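Local coordinates for protein transcriptional regulator (Saccharomonospora viridis, PDB 4KWA) that probably binds DNA as a TetR-family transcriptional regulator, most likely a repressor, and holds a choline ion in a pocket of its C-terminal part, at residues T12-I17 and L53-R58; V25-I30 and T40-F45; V68-T73 and L81-E86. All blocks are in the same frame, centred on the assembly; numbering follows the deposited sequence.

Contact 1: T12-I17 and L53-R58; sequences TAWRLI and LEALRR. With EDO (1,2-ethanediol), chain D.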
loop_
_atom_site.group_PDB
_atom_site.type_symbol
_atom_site.label_atom_id
_atom_site.label_comp_id
_atom_site.label_asym_id
_atom_site.label_seq_id
_atom_site.Cartn_x
_atom_site.Cartn_y
_atom_site.Cartn_z
ATOM N N THR A 12 1.352 -20.601 -12.432
ATOM C CA THR A 12 0.218 -21.086 -11.639
ATOM C C THR A 12 0.272 -20.480 -10.219
ATOM O O THR A 12 -0.752 -19.905 -9.737
ATOM C CB THR A 12 0.139 -22.642 -11.659
ATOM O OG1 THR A 12 -0.054 -23.108 -12.994
ATOM C CG2 THR A 12 -0.958 -23.132 -10.824
ATOM N N ALA A 13 1.439 -20.603 -9.543
ATOM C CA ALA A 13 1.600 -19.994 -8.193
ATOM C C ALA A 13 1.296 -18.521 -8.139
ATOM O O ALA A 13 0.604 -18.079 -7.210
ATOM C CB ALA A 13 2.968 -20.291 -7.594
ATOM N N TRP A 14 1.733 -17.733 -9.148
ATOM C CA TRP A 14 1.457 -16.291 -9.193
ATOM C C TRP A 14 -0.007 -15.936 -9.167
ATOM O O TRP A 14 -0.486 -15.151 -8.328
ATOM C CB TRP A 14 2.072 -15.661 -10.459
ATOM C CG TRP A 14 1.894 -14.142 -10.539
ATOM C CD1 TRP A 14 0.935 -13.406 -11.256
ATOM C CD2 TRP A 14 2.733 -13.177 -9.889
ATOM N NE1 TRP A 14 1.146 -12.053 -11.025
ATOM C CE2 TRP A 14 2.253 -11.895 -10.223
ATOM C CE3 TRP A 14 3.829 -13.286 -9.045
ATOM C CZ2 TRP A 14 2.854 -10.707 -9.740
ATOM C CZ3 TRP A 14 4.451 -12.102 -8.566
ATOM C CH2 TRP A 14 3.947 -10.817 -8.938
ATOM N N ARG A 15 -0.750 -16.652 -10.011
ATOM C CA ARG A 15 -2.186 -16.486 -10.125
ATOM C C ARG A 15 -2.959 -16.888 -8.848
ATOM O O ARG A 15 -3.813 -16.121 -8.363
ATOM C CB ARG A 15 -2.668 -17.213 -11.384
ATOM C CG ARG A 15 -4.160 -17.032 -11.674
ATOM C CD ARG A 15 -4.625 -17.727 -12.903
ATOM N NE ARG A 15 -4.238 -19.121 -13.053
ATOM C CZ ARG A 15 -3.204 -19.461 -13.798
ATOM N NH1 ARG A 15 -2.491 -18.495 -14.360
ATOM N NH2 ARG A 15 -2.837 -20.690 -13.916
ATOM N N LEU A 16 -2.547 -18.010 -8.251
ATOM C CA LEU A 16 -3.141 -18.462 -7.015
ATOM C C LEU A 16 -2.841 -17.508 -5.843
ATOM O O LEU A 16 -3.735 -17.172 -5.052
ATOM C CB LEU A 16 -2.713 -19.895 -6.734
ATOM C CG LEU A 16 -3.144 -21.026 -7.674
ATOM C CD1 LEU A 16 -2.627 -22.399 -7.200
ATOM C CD2 LEU A 16 -4.677 -20.977 -7.718
ATOM N N ILE A 17 -1.624 -17.040 -5.799
ATOM C CA ILE A 17 -1.183 -16.115 -4.750
ATOM C C ILE A 17 -1.986 -14.783 -4.908
ATOM O O ILE A 17 -2.456 -14.218 -3.953
ATOM C CB ILE A 17 0.338 -15.883 -4.866
ATOM C CG1 ILE A 17 1.097 -17.121 -4.378
ATOM C CG2 ILE A 17 0.762 -14.652 -4.027
ATOM C CD1 ILE A 17 2.557 -17.191 -4.743
ATOM N N LEU A 53 9.411 -15.852 -4.021
ATOM C CA LEU A 53 10.539 -15.062 -4.490
ATOM C C LEU A 53 10.730 -15.266 -6.013
ATOM O O LEU A 53 10.941 -14.295 -6.772
ATOM C CB LEU A 53 11.796 -15.452 -3.703
ATOM C CG LEU A 53 13.077 -14.794 -4.124
ATOM C CD1 LEU A 53 13.000 -13.368 -3.669
ATOM C CD2 LEU A 53 14.231 -15.588 -3.474
ATOM N N GLU A 54 10.694 -16.513 -6.460
ATOM C CA GLU A 54 10.991 -16.772 -7.890
ATOM C C GLU A 54 9.858 -16.355 -8.814
ATOM O O GLU A 54 10.063 -15.921 -10.005
ATOM C CB GLU A 54 11.377 -18.242 -8.071
ATOM C CG GLU A 54 12.669 -18.645 -7.331
ATOM C CD GLU A 54 13.904 -17.817 -7.757
ATOM O OE1 GLU A 54 13.905 -17.338 -8.923
ATOM O OE2 GLU A 54 14.877 -17.659 -6.954
ATOM N N ALA A 55 8.642 -16.389 -8.248
ATOM C CA ALA A 55 7.456 -15.928 -9.005
ATOM C C ALA A 55 7.521 -14.402 -9.155
ATOM O O ALA A 55 7.227 -13.848 -10.249
ATOM C CB ALA A 55 6.129 -16.303 -8.257
ATOM N N LEU A 56 8.022 -13.748 -8.140
ATOM C CA LEU A 56 8.117 -12.268 -8.184
ATOM C C LEU A 56 9.213 -11.919 -9.223
ATOM O O LEU A 56 9.060 -10.994 -10.021
ATOM C CB LEU A 56 8.557 -11.712 -6.858
ATOM C CG LEU A 56 7.542 -11.835 -5.746
ATOM C CD1 LEU A 56 8.168 -11.503 -4.413
ATOM C CD2 LEU A 56 6.406 -10.889 -6.008
ATOM N N ARG A 57 10.318 -12.625 -9.178
ATOM C CA ARG A 57 11.389 -12.319 -10.106
ATOM C C ARG A 57 10.920 -12.471 -11.542
ATOM O O ARG A 57 11.173 -11.603 -12.404
ATOM C CB ARG A 57 12.576 -13.228 -9.859
ATOM C CG ARG A 57 13.897 -12.749 -10.472
ATOM C CD ARG A 57 15.008 -13.774 -10.323
ATOM N NE ARG A 57 15.049 -14.430 -9.001
ATOM C CZ ARG A 57 15.525 -13.894 -7.891
ATOM N NH1 ARG A 57 15.576 -14.615 -6.771
ATOM N NH2 ARG A 57 16.033 -12.673 -7.922
ATOM N N ARG A 58 10.181 -13.555 -11.801
ATOM C CA ARG A 58 9.665 -13.786 -13.154
ATOM C C ARG A 58 8.675 -12.696 -13.560
ATOM O O ARG A 58 8.668 -12.188 -14.700
ATOM C CB ARG A 58 9.000 -15.194 -13.288
ATOM C CG ARG A 58 8.544 -15.481 -14.725
ATOM C CD ARG A 58 7.823 -16.857 -14.790
ATOM N NE ARG A 58 6.986 -16.952 -15.989
ATOM C CZ ARG A 58 5.697 -16.628 -16.068
ATOM N NH1 ARG A 58 5.014 -16.179 -14.998
ATOM N NH2 ARG A 58 5.076 -16.762 -17.245
HETATM C C1 EDO D . -7.117 -19.593 -10.892
HETATM O O1 EDO D . -6.149 -20.669 -11.395
HETATM C C2 EDO D . -6.747 -18.895 -9.576
HETATM O O2 EDO D . -7.613 -18.935 -8.377
#

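Contact 2: V25-I30 and T40-F45; sequences VRIHDI and TIHYHF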
loop_
_atom_site.group_PDB
_atom_site.type_symbol
_atom_site.label_atom_id
_atom_site.label_comp_id
_atom_site.label_asym_id
_atom_site.label_seq_id
_atom_site.Cartn_x
_atom_site.Cartn_y
_atom_site.Cartn_z
ATOM N N VAL A 25 -2.480 -20.233 -0.058
ATOM C CA VAL A 25 -2.147 -21.172 -1.102
ATOM C C VAL A 25 -1.266 -22.310 -0.593
ATOM O O VAL A 25 -0.153 -22.084 -0.122
ATOM C CB VAL A 25 -1.366 -20.482 -2.187
ATOM C CG1 VAL A 25 -0.812 -21.508 -3.158
ATOM C CG2 VAL A 25 -2.234 -19.509 -2.925
ATOM N N ARG A 26 -1.723 -23.551 -0.731
ATOM C CA ARG A 26 -0.969 -24.665 -0.326
ATOM C C ARG A 26 -0.287 -25.279 -1.528
ATOM O O ARG A 26 -0.748 -25.147 -2.660
ATOM C CB ARG A 26 -1.890 -25.688 0.433
ATOM C CG ARG A 26 -2.277 -25.104 1.786
ATOM C CD ARG A 26 -3.423 -25.758 2.499
ATOM N NE ARG A 26 -3.659 -25.038 3.751
ATOM C CZ ARG A 26 -4.428 -23.943 3.876
ATOM N NH1 ARG A 26 -4.556 -23.388 5.074
ATOM N NH2 ARG A 26 -5.074 -23.380 2.833
ATOM N N ILE A 27 0.742 -26.051 -1.287
ATOM C CA ILE A 27 1.461 -26.695 -2.392
ATOM C C ILE A 27 0.549 -27.631 -3.221
ATOM O O ILE A 27 0.645 -27.683 -4.453
ATOM C CB ILE A 27 2.681 -27.484 -1.909
ATOM C CG1 ILE A 27 3.678 -26.530 -1.177
ATOM C CG2 ILE A 27 3.389 -28.221 -3.066
ATOM C CD1 ILE A 27 4.019 -25.248 -1.913
ATOM N N HIS A 28 -0.357 -28.341 -2.574
ATOM C CA HIS A 28 -1.219 -29.267 -3.321
ATOM C C HIS A 28 -2.195 -28.487 -4.216
ATOM O O HIS A 28 -2.720 -29.037 -5.126
ATOM C CB HIS A 28 -1.984 -30.221 -2.422
ATOM C CG HIS A 28 -3.271 -29.670 -1.899
ATOM N ND1 HIS A 28 -3.357 -28.950 -0.722
ATOM C CD2 HIS A 28 -4.534 -29.725 -2.396
ATOM C CE1 HIS A 28 -4.611 -28.580 -0.514
ATOM N NE2 HIS A 28 -5.344 -29.028 -1.522
ATOM N N ASP A 29 -2.463 -27.217 -3.907
ATOM C CA ASP A 29 -3.359 -26.382 -4.775
ATOM C C ASP A 29 -2.627 -26.194 -6.100
ATOM O O ASP A 29 -3.235 -26.222 -7.194
ATOM C CB ASP A 29 -3.610 -25.028 -4.149
ATOM C CG ASP A 29 -4.403 -25.108 -2.897
ATOM O OD1 ASP A 29 -5.367 -25.884 -2.914
ATOM O OD2 ASP A 29 -4.141 -24.319 -1.933
ATOM N N ILE A 30 -1.336 -25.919 -6.009
ATOM C CA ILE A 30 -0.533 -25.787 -7.226
ATOM C C ILE A 30 -0.426 -27.098 -7.986
ATOM O O ILE A 30 -0.693 -27.170 -9.208
ATOM C CB ILE A 30 0.854 -25.241 -6.912
ATOM C CG1 ILE A 30 0.719 -23.937 -6.225
ATOM C CG2 ILE A 30 1.663 -24.962 -8.161
ATOM C CD1 ILE A 30 1.942 -23.456 -5.444
ATOM N N THR A 40 7.704 -32.858 -7.025
ATOM C CA THR A 40 8.254 -32.095 -8.156
ATOM C C THR A 40 8.379 -30.630 -7.799
ATOM O O THR A 40 9.380 -29.929 -8.172
ATOM C CB THR A 40 7.297 -32.169 -9.359
ATOM O OG1 THR A 40 7.132 -33.527 -9.733
ATOM C CG2 THR A 40 7.870 -31.366 -10.543
ATOM N N ILE A 41 7.275 -30.122 -7.239
ATOM C CA ILE A 41 7.276 -28.742 -6.801
ATOM C C ILE A 41 8.360 -28.484 -5.762
ATOM O O ILE A 41 9.131 -27.538 -5.889
ATOM C CB ILE A 41 5.920 -28.251 -6.233
ATOM C CG1 ILE A 41 4.704 -28.536 -7.158
ATOM C CG2 ILE A 41 6.040 -26.801 -5.910
ATOM C CD1 ILE A 41 4.902 -28.163 -8.583
ATOM N N HIS A 42 8.430 -29.346 -4.746
ATOM C CA HIS A 42 9.465 -29.197 -3.670
ATOM C C HIS A 42 10.899 -29.251 -4.258
ATOM O O HIS A 42 11.832 -28.505 -3.862
ATOM C CB HIS A 42 9.255 -30.255 -2.588
ATOM C CG HIS A 42 7.879 -30.268 -1.943
ATOM N ND1 HIS A 42 7.298 -29.154 -1.387
ATOM C CD2 HIS A 42 7.043 -31.304 -1.656
ATOM C CE1 HIS A 42 6.147 -29.484 -0.827
ATOM N NE2 HIS A 42 5.953 -30.781 -1.001
ATOM N N TYR A 43 11.054 -30.063 -5.290
ATOM C CA TYR A 43 12.365 -30.189 -5.943
ATOM C C TYR A 43 12.824 -28.897 -6.523
ATOM O O TYR A 43 13.950 -28.469 -6.261
ATOM C CB TYR A 43 12.340 -31.291 -6.981
ATOM C CG TYR A 43 13.600 -31.482 -7.785
ATOM C CD1 TYR A 43 14.795 -31.933 -7.179
ATOM C CD2 TYR A 43 13.579 -31.343 -9.171
ATOM C CE1 TYR A 43 15.959 -32.148 -7.933
ATOM C CE2 TYR A 43 14.725 -31.576 -9.936
ATOM C CZ TYR A 43 15.909 -31.998 -9.321
ATOM O OH TYR A 43 17.034 -32.265 -10.123
ATOM N N HIS A 44 11.927 -28.159 -7.158
ATOM C CA HIS A 44 12.373 -26.903 -7.709
ATOM C C HIS A 44 12.358 -25.763 -6.703
ATOM O O HIS A 44 13.198 -24.872 -6.752
ATOM C CB HIS A 44 11.543 -26.547 -8.899
ATOM C CG HIS A 44 11.765 -27.453 -10.068
ATOM N ND1 HIS A 44 10.782 -28.272 -10.576
ATOM C CD2 HIS A 44 12.880 -27.703 -10.795
ATOM C CE1 HIS A 44 11.269 -28.967 -11.588
ATOM N NE2 HIS A 44 12.544 -28.651 -11.731
ATOM N N PHE A 45 11.445 -25.817 -5.750
ATOM C CA PHE A 45 11.265 -24.732 -4.793
ATOM C C PHE A 45 11.023 -25.323 -3.401
ATOM O O PHE A 45 9.871 -25.568 -3.008
ATOM C CB PHE A 45 10.034 -23.923 -5.245
ATOM C CG PHE A 45 10.115 -23.498 -6.697
ATOM C CD1 PHE A 45 9.297 -24.063 -7.659
ATOM C CD2 PHE A 45 10.964 -22.446 -7.067
ATOM C CE1 PHE A 45 9.336 -23.645 -8.968
ATOM C CE2 PHE A 45 11.026 -22.054 -8.386
ATOM C CZ PHE A 45 10.207 -22.664 -9.330
#

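Contact 3: V68-T73 and L81-E86; sequences VAELHT and LVRLVE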
loop_
_atom_site.group_PDB
_atom_site.type_symbol
_atom_site.label_atom_id
_atom_site.label_comp_id
_atom_site.label_asym_id
_atom_site.label_seq_id
_atom_site.Cartn_x
_atom_site.Cartn_y
_atom_site.Cartn_z
ATOM N N VAL A 68 8.785 -2.065 -21.978
ATOM C CA VAL A 68 9.624 -1.791 -23.184
ATOM C C VAL A 68 8.847 -1.824 -24.487
ATOM O O VAL A 68 9.057 -0.983 -25.338
ATOM C CB VAL A 68 10.828 -2.762 -23.218
ATOM C CG1 VAL A 68 11.562 -2.760 -24.540
ATOM C CG2 VAL A 68 11.729 -2.370 -22.049
ATOM N N ALA A 69 7.908 -2.791 -24.611
ATOM C CA ALA A 69 7.072 -3.034 -25.791
ATOM C C ALA A 69 6.091 -1.891 -26.014
ATOM O O ALA A 69 5.972 -1.368 -27.107
ATOM C CB ALA A 69 6.281 -4.334 -25.646
ATOM N N GLU A 70 5.492 -1.433 -24.924
ATOM C CA GLU A 70 4.519 -0.389 -24.976
ATOM C C GLU A 70 5.188 0.955 -25.356
ATOM O O GLU A 70 4.680 1.649 -26.210
ATOM C CB GLU A 70 3.777 -0.279 -23.635
ATOM C CG GLU A 70 2.746 0.852 -23.544
ATOM C CD GLU A 70 1.499 0.675 -24.421
ATOM O OE1 GLU A 70 1.362 -0.357 -25.116
ATOM O OE2 GLU A 70 0.626 1.577 -24.377
ATOM N N LEU A 71 6.381 1.232 -24.859
ATOM C CA LEU A 71 6.976 2.569 -25.071
ATOM C C LEU A 71 7.950 2.729 -26.228
ATOM O O LEU A 71 8.356 3.867 -26.474
ATOM C CB LEU A 71 7.810 2.953 -23.868
ATOM C CG LEU A 71 7.088 3.522 -22.635
ATOM C CD1 LEU A 71 5.881 2.715 -22.246
ATOM C CD2 LEU A 71 8.067 3.634 -21.479
ATOM N N HIS A 72 8.375 1.645 -26.880
ATOM C CA HIS A 72 9.545 1.866 -27.819
ATOM C C HIS A 72 9.264 2.738 -29.031
ATOM O O HIS A 72 10.183 3.354 -29.598
ATOM C CB HIS A 72 10.254 0.591 -28.223
ATOM C CG HIS A 72 9.631 -0.124 -29.368
ATOM N ND1 HIS A 72 8.414 -0.769 -29.269
ATOM C CD2 HIS A 72 10.103 -0.377 -30.612
ATOM C CE1 HIS A 72 8.143 -1.351 -30.428
ATOM N NE2 HIS A 72 9.150 -1.127 -31.259
ATOM N N THR A 73 8.003 2.808 -29.437
ATOM C CA THR A 73 7.701 3.723 -30.573
ATOM C C THR A 73 7.255 5.153 -30.108
ATOM O O THR A 73 6.725 5.948 -30.925
ATOM C CB THR A 73 6.591 3.216 -31.505
ATOM O OG1 THR A 73 5.359 3.275 -30.787
ATOM C CG2 THR A 73 6.852 1.822 -32.104
ATOM N N LEU A 81 5.025 9.387 -20.514
ATOM C CA LEU A 81 4.570 9.450 -19.088
ATOM C C LEU A 81 3.110 8.961 -18.983
ATOM O O LEU A 81 2.777 8.138 -18.119
ATOM C CB LEU A 81 4.786 10.842 -18.550
ATOM C CG LEU A 81 4.661 10.931 -17.050
ATOM C CD1 LEU A 81 5.704 10.078 -16.341
ATOM C CD2 LEU A 81 4.717 12.389 -16.574
ATOM N N VAL A 82 2.255 9.395 -19.887
ATOM C CA VAL A 82 0.847 8.936 -19.917
ATOM C C VAL A 82 0.758 7.422 -20.103
ATOM O O VAL A 82 0.007 6.781 -19.385
ATOM C CB VAL A 82 -0.010 9.668 -20.990
ATOM C CG1 VAL A 82 -1.392 9.018 -21.146
ATOM C CG2 VAL A 82 -0.168 11.151 -20.630
ATOM N N ARG A 83 1.558 6.847 -20.987
ATOM C CA ARG A 83 1.547 5.400 -21.165
ATOM C C ARG A 83 2.092 4.654 -19.964
ATOM O O ARG A 83 1.546 3.696 -19.529
ATOM C CB ARG A 83 2.358 5.004 -22.360
ATOM C CG ARG A 83 1.578 5.010 -23.619
ATOM C CD ARG A 83 2.506 5.080 -24.795
ATOM N NE ARG A 83 1.769 5.488 -25.959
ATOM C CZ ARG A 83 1.140 4.663 -26.760
ATOM N NH1 ARG A 83 0.493 5.163 -27.774
ATOM N NH2 ARG A 83 1.180 3.361 -26.555
ATOM N N LEU A 84 3.194 5.130 -19.456
ATOM C CA LEU A 84 3.799 4.587 -18.254
ATOM C C LEU A 84 2.828 4.497 -17.114
ATOM O O LEU A 84 2.851 3.521 -16.415
ATOM C CB LEU A 84 5.010 5.393 -17.776
ATOM C CG LEU A 84 6.304 5.073 -18.459
ATOM C CD1 LEU A 84 7.379 6.100 -18.084
ATOM C CD2 LEU A 84 6.730 3.619 -18.107
ATOM N N VAL A 85 2.045 5.541 -16.901
ATOM C CA VAL A 85 1.078 5.601 -15.820
ATOM C C VAL A 85 -0.056 4.662 -16.127
ATOM O O VAL A 85 -0.464 3.896 -15.236
ATOM C CB VAL A 85 0.670 7.076 -15.544
ATOM C CG1 VAL A 85 -0.517 7.136 -14.621
ATOM C CG2 VAL A 85 1.858 7.862 -14.964
ATOM N N GLU A 86 -0.466 4.573 -17.409
ATOM C CA GLU A 86 -1.512 3.657 -17.832
ATOM C C GLU A 86 -1.162 2.156 -17.490
ATOM O O GLU A 86 -2.033 1.325 -17.125
ATOM C CB GLU A 86 -1.800 3.828 -19.345
ATOM C CG GLU A 86 -2.840 2.840 -19.886
ATOM C CD GLU A 86 -4.272 3.179 -19.456
ATOM O OE1 GLU A 86 -4.573 4.366 -19.143
ATOM O OE2 GLU A 86 -5.143 2.263 -19.479
#

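Contact 1: T12-I17 and L53-R58
The six-membered ring of Trp14 reaches across to Ala55 and Leu56, and these three buried residues make the contact. Atom CZ3 of Trp14 meets CD2 of Leu56 at 3.4 Å; the methyl sits at the edge of the indole, near its plane, and the two side chains cross at about a right angle. Beside it, CE3 of Trp14 lies 3.9 Å from CB of Ala55, again at the edge and in plane, while the Ala55 carbonyl oxygen comes within 3.6 Å of the same CE3 from an oblique direction. The indole therefore meets the Leu56 and Ala55 methyls with its carbon rim. Its CG stands anti to the backbone N (chi1 -177°), which directs the ring toward Ala55 and Leu56. Leu56 starts with its CB turned away from helix 2-20, and only the CD2 branch comes back to the indole. The small side chain of Ala55 lets the backbones approach, with the CA atoms of Trp14 and Ala55 6.0 Å apart. Further out, Val101 of helix 94-109 touches both Trp14 and Leu56, and Gln104 NE2 hydrogen-bonds to the Ile17 carbonyl oxygen. On the outer side of helix 48-71, Arg57 grips Glu54 side-on, NE to OE1 and NH1 to OE2; both bonds are nearly straight, and both nitrogens stand above the carboxylate plane. On the far flank of helix 2-20, Arg15 NE donates to O1 of a 1,2-ethanediol, probably from the crystallisation liquor, at 3.0 Å. This packing of helix 2-20 on the long helix 48-71, with helix 94-109 alongside, belongs to the TetR-family fold, where it joins the DNA-binding domain to the ligand-binding part.

Contact 2: V25-I30 and T40-F45
Ile27 points its branched side chain at both Ile41 and His42, and the CG2 methyl does most of the touching. With Ile41 the two chains slide past each other in opposite directions: CG2 of Ile27 lies 4.1 Å from CB of Ile41 and equally near its CG2 methyl. With His42 the approach is oblique; the ring's CE1 comes to 3.8 Å from CG2 of Ile27 and to 3.9 Å from CG1. The CB of Ile27 carries both branches toward helix 38-44, CG2 lying anti to the backbone N and CG1 beside it (chi1 -60°), which turns CG2 to face both partners. His42 begins alongside rather than facing helix 27-34, and the far end of its imidazole closes the outer, more exposed side of the contact. The inner side is apolar, with Ile30 also pointing across at a longer range. At the start of helix 27-34, the N-cap residue Arg26 gives its backbone N-H to Asp29 OD2 at 2.8 Å, a nearly straight bond (168°) that meets the anti side of the carboxylate and ties the first turn together.

Both segments fall in the predicted helix-turn-helix, and the contact holds its two helices against each other, with helix 38-44 in the place of the recognition helix. Ile51 of helix 48-71 touches both Ile27 and Ile41, Ile9 of helix 2-20 packs on Ile41, and Phe45 leads out of the motif onto Ile51 and Glu54.

Contact 3: V68-T73 and L81-E86
Arg83 and Glu70 meet through flat groups that are tilted, not coplanar: the guanidinium and carboxylate planes stand 39° apart. Glu70 OE1 lies at the guanidinium edge in its plane, yet the close contact is made by the other oxygen, OE2, which approaches NH2 of Arg83 obliquely at 2.9 Å. This is a salt bridge whose hydrogen bond is weak, for the N-H...O angle is only 118°. OE2 also rests 3.6 Å from CG of Arg83, so the carboxylate lies against the aliphatic stem as well as the charged end. The Glu70 chain leaves its helix anti to the backbone N (chi1 177°) and bends at chi2, crossing the extended Arg83 at about a right angle. Arg83 NE has a second, long and weak ion pair with Glu79. The pair bridges the outer side of the corner where the end of the long helix 48-71 passes through a short loop into helix 77-86, at the start of the C-terminal, ligand-binding part. Next to the salt bridge the corner is apolar: CD2 of Leu71 meets CD2 of Leu84 at 3.6 Å, the two side chains again crossing at about a right angle, and CD1 of Leu71 reaches CB of Arg83 at 4.2 Å. Trp126, Thr129 and Thr133 of helix 113-139 pack on Leu84, whose side chain is about 10 Å from the bound choline.

In the fold
Helix 48-71 connects the three contacts: contact 1 uses its early turns, contact 3 its end, and contact 2 rests on helix 38-44, which comes directly before it. Along the chain contact 2 is nested within the loop closed by contact 1, and contact 3 follows both. Contacts 1 and 2 touch, their centres about 12 Å apart, and all four of their segments belong to the TetR-type DNA-binding part. Contact 3 lies on the opposite side of the chain's centre, about 24 Å from contact 1 and 35 Å from contact 2, centre to centre. The long helix thus runs from beside the predicted helix-turn-helix to the choline-binding part, as in other TetR-family regulators, where this helix links the two parts.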